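Local coordinates for protein glycosyl hydrolase (Rhizobium leguminosarum bv. trifolii, PDB 5NDX) that probably hydrolyses O-glycosidic bonds, as a bacterial family 39 glycoside hydrolase and orthologue of human alpha-L-iduronidase, at residues M38-A43 with E551-W556; D111-W116 with Y159-D164; A165-L170 with P211-Y216; Y567-S572 with T589-M594. The protein carries 2 engineered substitutions. One frame throughout, in Å; residues are numbered along the deposited sequence. Where two conformers were deposited one is given.

Contact 1: M38-A43 with E551-W556; sequences MRQMLA and ERMLFW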
# COMPACT_ATOMS: atom_id res chain seq x y z
N MET A 38 -13.66 -3.23 6.63
CA MET A 38 -12.97 -2.63 5.51
C MET A 38 -13.16 -1.14 5.47
O MET A 38 -12.21 -0.41 5.10
CB MET A 38 -13.44 -3.20 4.19
CG MET A 38 -12.64 -2.81 2.97
SD MET A 38 -10.84 -2.97 3.15
CE MET A 38 -10.70 -4.76 3.11
N ARG A 39 -14.37 -0.68 5.85
CA ARG A 39 -14.61 0.78 5.89
C ARG A 39 -13.60 1.47 6.84
O ARG A 39 -12.98 2.47 6.50
CB ARG A 39 -16.07 1.10 6.27
CG ARG A 39 -16.33 2.60 6.35
CD ARG A 39 -17.80 3.03 6.40
NE ARG A 39 -17.77 4.50 6.51
CZ ARG A 39 -17.77 5.39 5.50
NH1 ARG A 39 -17.92 5.03 4.24
NH2 ARG A 39 -17.67 6.69 5.78
N GLN A 40 -13.40 0.89 8.02
CA GLN A 40 -12.42 1.42 8.97
C GLN A 40 -11.01 1.33 8.38
O GLN A 40 -10.26 2.30 8.47
CB GLN A 40 -12.47 0.70 10.30
CG GLN A 40 -11.78 1.49 11.38
CD GLN A 40 -11.76 0.75 12.72
OE1 GLN A 40 -12.81 0.50 13.38
NE2 GLN A 40 -10.59 0.46 13.15
N MET A 41 -10.69 0.21 7.75
CA MET A 41 -9.37 0.01 7.16
C MET A 41 -9.04 1.07 6.10
O MET A 41 -7.89 1.50 6.01
CB MET A 41 -9.26 -1.38 6.58
CG MET A 41 -9.30 -2.45 7.65
SD MET A 41 -9.75 -4.04 6.97
CE MET A 41 -9.34 -5.10 8.36
N LEU A 42 -10.03 1.46 5.29
CA LEU A 42 -9.81 2.44 4.24
C LEU A 42 -9.40 3.82 4.73
O LEU A 42 -8.75 4.55 4.01
CB LEU A 42 -11.01 2.55 3.30
CG LEU A 42 -11.33 1.32 2.50
CD1 LEU A 42 -12.59 1.53 1.68
CD2 LEU A 42 -10.20 0.94 1.59
N ALA A 43 -9.80 4.19 5.94
CA ALA A 43 -9.33 5.41 6.58
C ALA A 43 -7.84 5.36 6.81
O ALA A 43 -7.14 6.33 6.54
CB ALA A 43 -10.05 5.60 7.91
N GLU A 551 -16.14 3.09 20.27
CA GLU A 551 -14.91 3.60 19.64
C GLU A 551 -15.27 4.62 18.58
O GLU A 551 -16.39 4.58 18.03
CB GLU A 551 -14.08 2.47 19.00
CG GLU A 551 -13.56 1.45 20.00
CD GLU A 551 -12.77 0.30 19.39
OE1 GLU A 551 -12.81 0.12 18.16
OE2 GLU A 551 -12.14 -0.43 20.18
N ARG A 552 -14.32 5.49 18.26
CA ARG A 552 -14.47 6.46 17.15
C ARG A 552 -13.26 6.43 16.23
O ARG A 552 -12.16 6.63 16.69
CB ARG A 552 -14.62 7.85 17.73
CG ARG A 552 -15.81 8.02 18.69
CD ARG A 552 -17.16 7.90 17.97
NE ARG A 552 -18.29 8.05 18.91
CZ ARG A 552 -18.84 7.07 19.64
NH1 ARG A 552 -18.41 5.81 19.60
NH2 ARG A 552 -19.83 7.36 20.44
N MET A 553 -13.47 6.19 14.96
CA MET A 553 -12.44 6.30 13.96
C MET A 553 -12.45 7.71 13.39
O MET A 553 -13.51 8.16 12.93
CB MET A 553 -12.68 5.30 12.85
CG MET A 553 -11.58 5.25 11.81
SD MET A 553 -10.09 4.60 12.63
CE MET A 553 -8.86 5.14 11.47
N LEU A 554 -11.29 8.37 13.42
CA LEU A 554 -11.08 9.69 12.84
C LEU A 554 -10.28 9.54 11.55
O LEU A 554 -9.30 8.73 11.48
CB LEU A 554 -10.32 10.59 13.81
CG LEU A 554 -11.05 11.23 14.99
CD1 LEU A 554 -11.66 10.18 15.89
CD2 LEU A 554 -10.11 12.11 15.82
N PHE A 555 -10.65 10.32 10.55
CA PHE A 555 -9.98 10.38 9.23
C PHE A 555 -9.95 11.86 8.84
O PHE A 555 -10.92 12.55 9.07
CB PHE A 555 -10.77 9.58 8.20
CG PHE A 555 -10.19 9.61 6.82
CD1 PHE A 555 -8.91 9.05 6.56
CD2 PHE A 555 -10.94 10.13 5.72
CE1 PHE A 555 -8.39 9.01 5.25
CE2 PHE A 555 -10.41 10.12 4.41
CZ PHE A 555 -9.13 9.55 4.17
N TRP A 556 -8.84 12.33 8.28
CA TRP A 556 -8.68 13.72 7.89
C TRP A 556 -7.69 13.80 6.75
O TRP A 556 -7.25 12.77 6.26
CB TRP A 556 -8.27 14.58 9.10
CG TRP A 556 -6.97 14.30 9.70
CD1 TRP A 556 -5.79 14.89 9.42
CD2 TRP A 556 -6.73 13.39 10.78
NE1 TRP A 556 -4.82 14.40 10.24
CE2 TRP A 556 -5.36 13.48 11.08
CE3 TRP A 556 -7.53 12.49 11.48
CZ2 TRP A 556 -4.75 12.68 12.06
CZ3 TRP A 556 -6.93 11.73 12.51
CH2 TRP A 556 -5.54 11.84 12.77
O HOH W 1 -12.93 -0.90 15.80

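Contact 2: D111-W116 with Y159-D164; sequences DQVRRW and YTNYYD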
# COMPACT_ATOMS: atom_id res chain seq x y z
N ASP A 111 -22.71 -12.44 -29.35
CA ASP A 111 -23.73 -11.63 -28.67
C ASP A 111 -23.35 -11.34 -27.23
O ASP A 111 -23.64 -10.27 -26.71
CB ASP A 111 -25.11 -12.27 -28.73
CG ASP A 111 -25.73 -12.20 -30.13
OD1 ASP A 111 -25.62 -11.16 -30.83
OD2 ASP A 111 -26.34 -13.21 -30.51
N GLN A 112 -22.73 -12.31 -26.59
CA GLN A 112 -22.20 -12.13 -25.25
C GLN A 112 -21.00 -11.17 -25.23
O GLN A 112 -20.94 -10.28 -24.39
CB GLN A 112 -21.81 -13.46 -24.66
CG GLN A 112 -23.00 -14.42 -24.58
CD GLN A 112 -22.74 -15.54 -23.63
OE1 GLN A 112 -23.32 -16.62 -23.71
NE2 GLN A 112 -21.83 -15.30 -22.74
N VAL A 113 -20.10 -11.33 -26.20
CA VAL A 113 -18.97 -10.43 -26.38
C VAL A 113 -19.46 -9.00 -26.46
O VAL A 113 -18.90 -8.12 -25.77
CB VAL A 113 -18.11 -10.79 -27.62
CG1 VAL A 113 -17.04 -9.74 -27.91
CG2 VAL A 113 -17.46 -12.15 -27.42
N ARG A 114 -20.48 -8.77 -27.28
CA ARG A 114 -21.10 -7.44 -27.43
C ARG A 114 -21.83 -6.93 -26.17
O ARG A 114 -21.85 -5.73 -25.90
CB ARG A 114 -22.06 -7.40 -28.64
CG ARG A 114 -21.37 -6.98 -29.93
CD ARG A 114 -22.33 -6.80 -31.14
NE ARG A 114 -21.92 -7.77 -32.15
CZ ARG A 114 -22.38 -9.01 -32.28
NH1 ARG A 114 -23.38 -9.48 -31.54
NH2 ARG A 114 -21.84 -9.78 -33.20
N ARG A 115 -22.46 -7.85 -25.45
CA ARG A 115 -23.09 -7.55 -24.17
C ARG A 115 -22.02 -7.12 -23.09
O ARG A 115 -22.24 -6.18 -22.32
CB ARG A 115 -23.89 -8.78 -23.75
CG ARG A 115 -24.75 -8.63 -22.50
CD ARG A 115 -25.91 -9.65 -22.40
NE ARG A 115 -26.64 -9.48 -21.12
CZ ARG A 115 -27.41 -8.42 -20.78
NH1 ARG A 115 -27.59 -7.38 -21.61
NH2 ARG A 115 -28.01 -8.37 -19.59
N TRP A 116 -20.87 -7.80 -23.08
CA TRP A 116 -19.74 -7.46 -22.22
C TRP A 116 -19.20 -6.07 -22.56
O TRP A 116 -19.04 -5.25 -21.65
CB TRP A 116 -18.60 -8.49 -22.31
CG TRP A 116 -17.54 -8.23 -21.29
CD1 TRP A 116 -16.37 -7.55 -21.48
CD2 TRP A 116 -17.58 -8.61 -19.91
NE1 TRP A 116 -15.66 -7.51 -20.30
CE2 TRP A 116 -16.38 -8.14 -19.32
CE3 TRP A 116 -18.51 -9.29 -19.12
CZ2 TRP A 116 -16.09 -8.34 -17.95
CZ3 TRP A 116 -18.20 -9.52 -17.76
CH2 TRP A 116 -17.00 -9.04 -17.20
N TYR A 159 -10.75 -15.41 -24.46
CA TYR A 159 -9.95 -14.42 -23.72
C TYR A 159 -9.66 -13.22 -24.59
O TYR A 159 -9.88 -12.08 -24.20
CB TYR A 159 -8.62 -15.00 -23.20
CG TYR A 159 -7.93 -14.04 -22.25
CD1 TYR A 159 -8.36 -13.91 -20.93
CD2 TYR A 159 -6.92 -13.18 -22.68
CE1 TYR A 159 -7.79 -12.98 -20.06
CE2 TYR A 159 -6.33 -12.27 -21.81
CZ TYR A 159 -6.78 -12.17 -20.51
OH TYR A 159 -6.23 -11.29 -19.65
N THR A 160 -9.20 -13.50 -25.80
CA THR A 160 -8.83 -12.48 -26.75
C THR A 160 -10.04 -11.65 -27.22
O THR A 160 -9.94 -10.45 -27.47
CB THR A 160 -7.98 -13.17 -27.85
OG1 THR A 160 -6.90 -12.33 -28.22
CG2 THR A 160 -8.78 -13.57 -29.06
N ASN A 161 -11.22 -12.28 -27.31
CA ASN A 161 -12.48 -11.55 -27.61
C ASN A 161 -12.95 -10.70 -26.43
O ASN A 161 -13.52 -9.63 -26.60
CB ASN A 161 -13.64 -12.53 -27.88
CG ASN A 161 -13.50 -13.33 -29.16
OD1 ASN A 161 -12.75 -13.00 -30.08
ND2 ASN A 161 -14.27 -14.39 -29.22
N TYR A 162 -12.82 -11.27 -25.24
CA TYR A 162 -13.04 -10.56 -23.97
C TYR A 162 -12.20 -9.28 -23.89
O TYR A 162 -12.74 -8.20 -23.57
CB TYR A 162 -12.82 -11.52 -22.79
CG TYR A 162 -12.47 -10.83 -21.49
CD1 TYR A 162 -13.46 -10.25 -20.68
CD2 TYR A 162 -11.15 -10.76 -21.08
CE1 TYR A 162 -13.13 -9.61 -19.50
CE2 TYR A 162 -10.81 -10.12 -19.91
CZ TYR A 162 -11.80 -9.53 -19.14
OH TYR A 162 -11.41 -8.91 -17.99
N TYR A 163 -10.91 -9.37 -24.21
CA TYR A 163 -10.00 -8.19 -24.26
C TYR A 163 -10.53 -7.14 -25.26
O TYR A 163 -10.68 -5.94 -24.94
CB TYR A 163 -8.55 -8.59 -24.61
CG TYR A 163 -7.60 -7.44 -24.44
CD1 TYR A 163 -7.09 -7.13 -23.18
CD2 TYR A 163 -7.33 -6.59 -25.48
CE1 TYR A 163 -6.30 -6.02 -22.97
CE2 TYR A 163 -6.55 -5.48 -25.31
CZ TYR A 163 -6.03 -5.19 -24.04
OH TYR A 163 -5.26 -4.06 -23.83
N ASP A 164 -10.89 -7.61 -26.45
CA ASP A 164 -11.47 -6.77 -27.51
C ASP A 164 -12.68 -6.01 -27.03
O ASP A 164 -12.84 -4.85 -27.34
CB ASP A 164 -11.90 -7.62 -28.72
CG ASP A 164 -10.72 -8.23 -29.46
OD1 ASP A 164 -9.65 -7.62 -29.46
OD2 ASP A 164 -10.89 -9.32 -30.07

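Contact 3: A165-L170 with P211-Y216; sequences ACVAGL and PPRIDY. With 8U8 ((2~{R},3~{S},4~{S},5~{R},6~{S})-6-(4-methyl-2-oxidanylidene-chromen-7-yl)oxy-3,4,5-tris(oxidanyl)oxane-2-carboxylic acid), chain N.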
# COMPACT_ATOMS: atom_id res chain seq x y z
N ALA A 165 -13.52 -6.70 -26.28
CA ALA A 165 -14.78 -6.14 -25.76
C ALA A 165 -14.51 -5.10 -24.67
O ALA A 165 -15.16 -4.03 -24.64
CB ALA A 165 -15.64 -7.27 -25.20
N CYS A 166 -13.58 -5.42 -23.75
CA CYS A 166 -13.10 -4.42 -22.78
C CYS A 166 -12.64 -3.14 -23.47
O CYS A 166 -13.08 -2.07 -23.09
CB CYS A 166 -11.94 -4.96 -21.93
SG CYS A 166 -12.45 -6.28 -20.85
N VAL A 167 -11.77 -3.27 -24.47
CA VAL A 167 -11.20 -2.11 -25.17
C VAL A 167 -12.28 -1.35 -25.93
O VAL A 167 -12.33 -0.09 -25.87
CB VAL A 167 -10.05 -2.51 -26.12
CG1 VAL A 167 -9.72 -1.42 -27.14
CG2 VAL A 167 -8.80 -2.85 -25.31
N ALA A 168 -13.11 -2.08 -26.68
CA ALA A 168 -14.22 -1.38 -27.42
C ALA A 168 -15.18 -0.72 -26.42
O ALA A 168 -15.70 0.37 -26.67
CB ALA A 168 -14.98 -2.35 -28.31
N GLY A 169 -15.41 -1.39 -25.28
CA GLY A 169 -16.30 -0.84 -24.25
C GLY A 169 -15.83 0.49 -23.68
O GLY A 169 -16.62 1.43 -23.46
N LEU A 170 -14.53 0.59 -23.43
CA LEU A 170 -13.96 1.85 -22.95
C LEU A 170 -13.94 2.88 -24.10
O LEU A 170 -14.21 4.06 -23.86
CB LEU A 170 -12.53 1.67 -22.43
CG LEU A 170 -12.35 0.69 -21.26
CD1 LEU A 170 -10.88 0.47 -20.96
CD2 LEU A 170 -13.07 1.18 -20.03
N PRO A 211 -5.16 -4.42 -34.26
CA PRO A 211 -5.23 -5.00 -32.92
C PRO A 211 -5.86 -4.04 -31.91
O PRO A 211 -5.74 -2.83 -32.06
CB PRO A 211 -3.75 -5.26 -32.58
CG PRO A 211 -3.02 -4.22 -33.36
CD PRO A 211 -3.81 -3.96 -34.61
N PRO A 212 -6.54 -4.58 -30.88
CA PRO A 212 -6.98 -3.70 -29.79
C PRO A 212 -5.77 -3.07 -29.08
O PRO A 212 -4.69 -3.65 -29.04
CB PRO A 212 -7.71 -4.66 -28.85
CG PRO A 212 -6.99 -5.94 -29.04
CD PRO A 212 -6.72 -6.00 -30.52
N ARG A 213 -5.95 -1.84 -28.61
CA ARG A 213 -4.88 -1.13 -27.93
C ARG A 213 -4.50 -1.82 -26.60
O ARG A 213 -5.32 -2.55 -26.00
CB ARG A 213 -5.28 0.32 -27.66
CG ARG A 213 -6.44 0.50 -26.68
CD ARG A 213 -6.68 1.99 -26.46
NE ARG A 213 -7.98 2.20 -25.81
CZ ARG A 213 -8.19 2.35 -24.49
NH1 ARG A 213 -7.18 2.34 -23.61
NH2 ARG A 213 -9.44 2.53 -24.05
N ILE A 214 -3.26 -1.60 -26.19
CA ILE A 214 -2.79 -2.01 -24.87
C ILE A 214 -1.87 -0.90 -24.37
O ILE A 214 -0.91 -0.52 -25.04
CB ILE A 214 -2.14 -3.41 -24.88
CG1 ILE A 214 -1.73 -3.82 -23.45
CG2 ILE A 214 -0.94 -3.47 -25.81
CD1 ILE A 214 -1.45 -5.31 -23.28
N ASP A 215 -2.21 -0.35 -23.20
CA ASP A 215 -1.48 0.78 -22.65
C ASP A 215 -0.42 0.35 -21.65
O ASP A 215 0.45 1.12 -21.35
CB ASP A 215 -2.46 1.72 -22.00
CG ASP A 215 -3.45 2.31 -23.01
OD1 ASP A 215 -2.98 2.86 -24.00
OD2 ASP A 215 -4.68 2.19 -22.85
N TYR A 216 -0.50 -0.88 -21.15
CA TYR A 216 0.53 -1.41 -20.21
C TYR A 216 0.43 -2.92 -20.17
O TYR A 216 -0.62 -3.49 -20.44
CB TYR A 216 0.39 -0.76 -18.79
CG TYR A 216 -0.88 -1.15 -18.11
CD1 TYR A 216 -0.97 -2.33 -17.40
CD2 TYR A 216 -2.04 -0.39 -18.24
CE1 TYR A 216 -2.16 -2.74 -16.79
CE2 TYR A 216 -3.23 -0.78 -17.65
CZ TYR A 216 -3.28 -1.96 -16.90
OH TYR A 216 -4.46 -2.42 -16.31
C15 8U8 N . -1.58 0.12 -14.04
C13 8U8 N . -0.75 1.21 -14.34
C14 8U8 N . -0.29 1.39 -15.64
C16 8U8 N . 0.46 2.51 -15.96
O9 8U8 N . 0.91 2.63 -17.09
O8 8U8 N . 0.82 3.40 -14.99
C11 8U8 N . 0.34 3.26 -13.74
C10 8U8 N . 0.68 4.27 -12.86
C12 8U8 N . -0.44 2.17 -13.38
C7 8U8 N . -0.90 2.12 -12.07
C8 8U8 N . -0.56 3.13 -11.17
C9 8U8 N . 0.23 4.22 -11.56
O2 8U8 N . 0.53 5.19 -10.64
C5 8U8 N . 0.93 6.50 -11.12
O1 8U8 N . 2.35 6.33 -11.27
C1 8U8 N . 3.14 7.49 -11.60
C6 8U8 N . 2.78 8.06 -13.02
O7 8U8 N . 2.27 7.29 -13.87
O6 8U8 N . 2.96 9.27 -13.20
C2 8U8 N . 2.90 8.51 -10.49
O5 8U8 N . 3.68 9.73 -10.69
C3 8U8 N . 1.39 8.83 -10.39
O4 8U8 N . 1.21 9.70 -9.31
C4 8U8 N . 0.60 7.55 -10.11
O3 8U8 N . -0.81 7.79 -10.12

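Contact 4: Y567-S572 with T589-M594; sequences YDVLVS and TAFLHM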
# COMPACT_ATOMS: atom_id res chain seq x y z
N TYR A 567 0.73 14.37 13.60
CA TYR A 567 -0.58 14.82 14.11
C TYR A 567 -0.78 14.34 15.54
O TYR A 567 -0.31 13.24 15.94
CB TYR A 567 -1.73 14.36 13.20
CG TYR A 567 -1.56 14.81 11.79
CD1 TYR A 567 -1.97 16.08 11.38
CD2 TYR A 567 -0.88 14.03 10.87
CE1 TYR A 567 -1.74 16.53 10.07
CE2 TYR A 567 -0.66 14.46 9.57
CZ TYR A 567 -1.10 15.73 9.16
OH TYR A 567 -0.84 16.13 7.85
N ASP A 568 -1.41 15.20 16.32
CA ASP A 568 -1.97 14.85 17.63
C ASP A 568 -3.48 14.92 17.51
O ASP A 568 -4.03 15.73 16.74
CB ASP A 568 -1.56 15.89 18.64
CG ASP A 568 -0.05 15.90 18.90
OD1 ASP A 568 0.63 14.85 18.74
OD2 ASP A 568 0.45 16.98 19.24
N VAL A 569 -4.14 14.08 18.27
CA VAL A 569 -5.57 14.06 18.40
C VAL A 569 -5.88 14.45 19.81
O VAL A 569 -5.30 13.89 20.75
CB VAL A 569 -6.15 12.68 18.12
CG1 VAL A 569 -7.66 12.70 18.36
CG2 VAL A 569 -5.87 12.28 16.69
N LEU A 570 -6.77 15.42 19.95
CA LEU A 570 -7.21 15.90 21.26
C LEU A 570 -8.72 15.76 21.45
O LEU A 570 -9.48 15.63 20.50
CB LEU A 570 -6.83 17.34 21.45
CG LEU A 570 -5.35 17.65 21.33
CD1 LEU A 570 -5.08 18.17 19.96
CD2 LEU A 570 -4.97 18.74 22.32
N VAL A 571 -9.12 15.82 22.70
CA VAL A 571 -10.48 15.62 23.09
C VAL A 571 -10.86 16.67 24.13
O VAL A 571 -10.09 16.96 25.05
CB VAL A 571 -10.67 14.21 23.65
CG1 VAL A 571 -11.72 14.16 24.76
CG2 VAL A 571 -11.06 13.30 22.51
N SER A 572 -12.04 17.21 23.92
CA SER A 572 -12.70 18.12 24.85
C SER A 572 -14.00 17.46 25.32
O SER A 572 -14.69 16.75 24.56
CB SER A 572 -13.02 19.46 24.17
OG SER A 572 -13.97 20.20 24.92
N THR A 589 -3.00 10.25 8.53
CA THR A 589 -4.13 11.07 8.90
C THR A 589 -5.33 10.24 9.27
O THR A 589 -6.38 10.38 8.69
CB THR A 589 -4.47 12.01 7.74
OG1 THR A 589 -4.89 11.23 6.62
CG2 THR A 589 -3.27 12.84 7.39
N ALA A 590 -5.15 9.40 10.29
CA ALA A 590 -6.18 8.52 10.76
C ALA A 590 -5.88 8.14 12.21
O ALA A 590 -4.74 8.09 12.62
CB ALA A 590 -6.28 7.28 9.87
N PHE A 591 -6.93 7.96 13.00
CA PHE A 591 -6.77 7.60 14.40
C PHE A 591 -7.99 6.92 14.97
O PHE A 591 -9.09 7.42 14.84
CB PHE A 591 -6.42 8.85 15.21
CG PHE A 591 -6.23 8.58 16.68
CD1 PHE A 591 -5.10 7.92 17.13
CD2 PHE A 591 -7.21 8.93 17.61
CE1 PHE A 591 -4.91 7.67 18.51
CE2 PHE A 591 -7.03 8.66 18.97
CZ PHE A 591 -5.87 8.03 19.42
N LEU A 592 -7.79 5.77 15.60
CA LEU A 592 -8.85 5.08 16.29
C LEU A 592 -8.85 5.48 17.78
O LEU A 592 -7.86 5.24 18.47
CB LEU A 592 -8.76 3.53 16.13
CG LEU A 592 -10.06 3.08 16.84
CD1 LEU A 592 -11.15 2.61 15.92
CD2 LEU A 592 -9.95 2.35 18.14
N HIS A 593 -9.92 6.12 18.27
CA HIS A 593 -10.03 6.48 19.69
C HIS A 593 -10.99 5.55 20.43
O HIS A 593 -12.12 5.36 19.97
CB HIS A 593 -10.60 7.90 19.85
CG HIS A 593 -10.52 8.40 21.27
ND1 HIS A 593 -11.55 9.07 21.89
CD2 HIS A 593 -9.53 8.26 22.19
CE1 HIS A 593 -11.17 9.38 23.12
NE2 HIS A 593 -9.97 8.88 23.34
N MET A 594 -10.56 5.01 21.56
CA MET A 594 -11.34 4.09 22.40
C MET A 594 -12.04 4.87 23.54
O MET A 594 -11.42 5.76 24.16
CB MET A 594 -10.39 3.03 23.01
CG MET A 594 -9.43 2.33 22.01
SD MET A 594 -8.19 1.21 22.75
CE MET A 594 -9.32 -0.10 23.22

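Contact 1: M38-A43 with E551-W556
A43 and F555 mark the closest backbone approach of helix 38-43 to strand 551-556, their CA atoms 5.7 Å apart; the two short axes pass at 8.9 Å, with chain directions differing by 40°. One turn earlier Q40 lies opposite M553. The M553 side chain leaves with CG anti to the backbone N (chi1 -175°) and bends at chi2 (67°), which brings M553 SD to within 3.8 Å of Q40 CG where the two side chains cross at a slant, and carries M553 CE on to A43 CB, also at 3.8 Å. The F555 ring presents its CD1-CE1 bond to A43: CD1 is 3.9 Å from A43 CB, and CE1 is 3.2 Å from A43 O. A water sits between Q40 OE1 and E551 OE1. With an alanine in place of F555, A43 would probably lose much of its apolar cover, and a gap would open toward H88, whose ring also meets F555. No direct hydrogen bond links the two segments, although R39 forms a salt bridge to E541 on the adjoining strand. This mainly apolar join sets the first helix of the TIM barrel against the three-stranded sheet of a C-terminal fibronectin type III-like sandwich.

Contact 2: D111-W116 with Y159-D164
V113 and N161 open this contact between two consecutive outer helices of the TIM barrel: helix 110-131, which follows barrel strand 91-95, and helix 155-171, which follows strand 140-142. The backbones are nearest at V113 and Y162, with CA atoms 6.4 Å apart. The two methyls of V113 divide the work. Its chi1 of 173° sets CG1 anti to the backbone N and CG2 beside it, so that CG2 meets the CB of N161, 3.9 Å away, while CG1 comes up to the N161 backbone carbonyl, 3.8 Å from O. The side chains of V113 and N161 cross at about a right angle; N161 meets the valine through CB, and its amide nitrogen is hydrogen-bonded to the carbonyl of Y107. One turn on, W116 faces Y162. The pair is oblique, the five-membered ring of W116 and the Y162 ring having planes at 54° and centroids 5.1 Å apart. The indole lies between several aromatics: F104 meets it edge-to-face, and Y62 also touches it. The hydroxyl of Y162 is hydrogen-bonded to both L96 O and T144 N, in the loops that follow strands 91-95 and 140-142; this double attachment fixes the far end of the phenol ring. Y162 CD1 stands over one face of the indole, near the rim. The same phenol ring takes W116 CZ2 at its edge and in its plane, and Y162 CE1 comes within 3.4 Å of W116 NE1.

Contact 3: A165-L170 with P211-Y216
P212 meets V167 where the backbones are nearest, their CA atoms 6.5 Å apart. The proline ring and the valine cross at about a right angle, P212 CB lying 4.1 Å from V167 CG2. Next along the loop, R213 makes the broader contact. Its backbone oxygen is 3.6 Å from V167 CG2 and is hydrogen-bonded to the hydroxyl of Y163, one helical turn earlier. With chi1 at 65°, CG stands between the backbone N and the carbonyl carbon, and the chain extends to NE; CG passes 3.8 Å from V167 CG1, and the guanidinium reaches L170. L170 CB lies near the guanidinium plane, at its edge, 3.6 Å from R213 NH2. The same NH2 has a salt bridge to D171 at the end of the helix, while NH1 serves both L177 O and, through a weak, bent hydrogen bond that is part of a salt bridge, D215 OD2 at 2.6 Å. D215 OD2 also accepts from M179 N, on the adjacent barrel strand 179-184. The segment ends at Y216, whose ring meets the ligand: the coumarin methyl C15 of 8U8 stands 3.8 Å above the ring plane over its centre, a CH-pi contact, with Y216 CG 3.6 Å from 8U8 C14. A leucine in place of Y216 is likely to deprive the coumarin of this aromatic face and F141 O of its hydroxyl partner. The cationic group of R213 has two carboxylates and a carbonyl around it while its aliphatic stem packs on V167, consistent with a fixed course for the loop leading into the ligand pocket.

Contact 4: Y567-S572 with T589-M594
V569 and F591 are brought together by their first torsions: F591 holds CG anti to its backbone nitrogen (chi1 -180°), and V569 places CG1 likewise (chi1 176°), which leaves CG2 free to reach the root of the phenyl ring. V569 CG2 is 3.7 Å from F591 CG and V569 CG1 is 3.9 Å from F591 CD2, so both methyls bear on the CG-CD2 side of the ring at a slant. On one flank of this pair, Y567 and T589 run side by side and point the same way, with T589 CG2 3.8 Å from Y567 CE2. The T589 hydroxyl is turned elsewhere, to the backbone oxygen of W556, whose indole meets the Y567 ring edge-to-face. No hydrogen bond joins the two segments, and their chain directions differ by 30°. They belong to different sheets, 566-572 pairing with 579-580 and 601-607, and 590-594 with 549-557; the contact is thus face-to-face packing across the core of a fibronectin type III-like beta sandwich, with alternate strand residues (Y567, V569, V571; F591, H593) pointing toward the other sheet. L554, on the strand beside 590-594, also touches V569. On the other flank V571 and H593 cross at about a right angle, V571 CG2 lying 4.0 Å from H593 CE1. The buried imidazole has its ND1 hydrogen-bonded to the hydroxyl of Y602, a residue of strand 601-607 whose ring also meets that of H593.

The four contacts form two spatial pairs. Contacts 2 and 3 share helix 155-171 in the TIM barrel, with centres 11 Å apart, and come in series. Contacts 1 and 4, also 11 Å apart, meet through strands 549-557 and 590-594 of one sheet, where R552 and L554 pair by backbone with H593 and F591. Between the pairs, centres are 36 to 49 Å apart. Contact 1 brings an early barrel helix to the C-terminal module and closes a long loop that encloses contacts 2 and 3; contact 4 follows it along the chain. The ligand-bearing barrel and the C-terminal sandwich are thus joined by contact 1, while the others lie within one or the other.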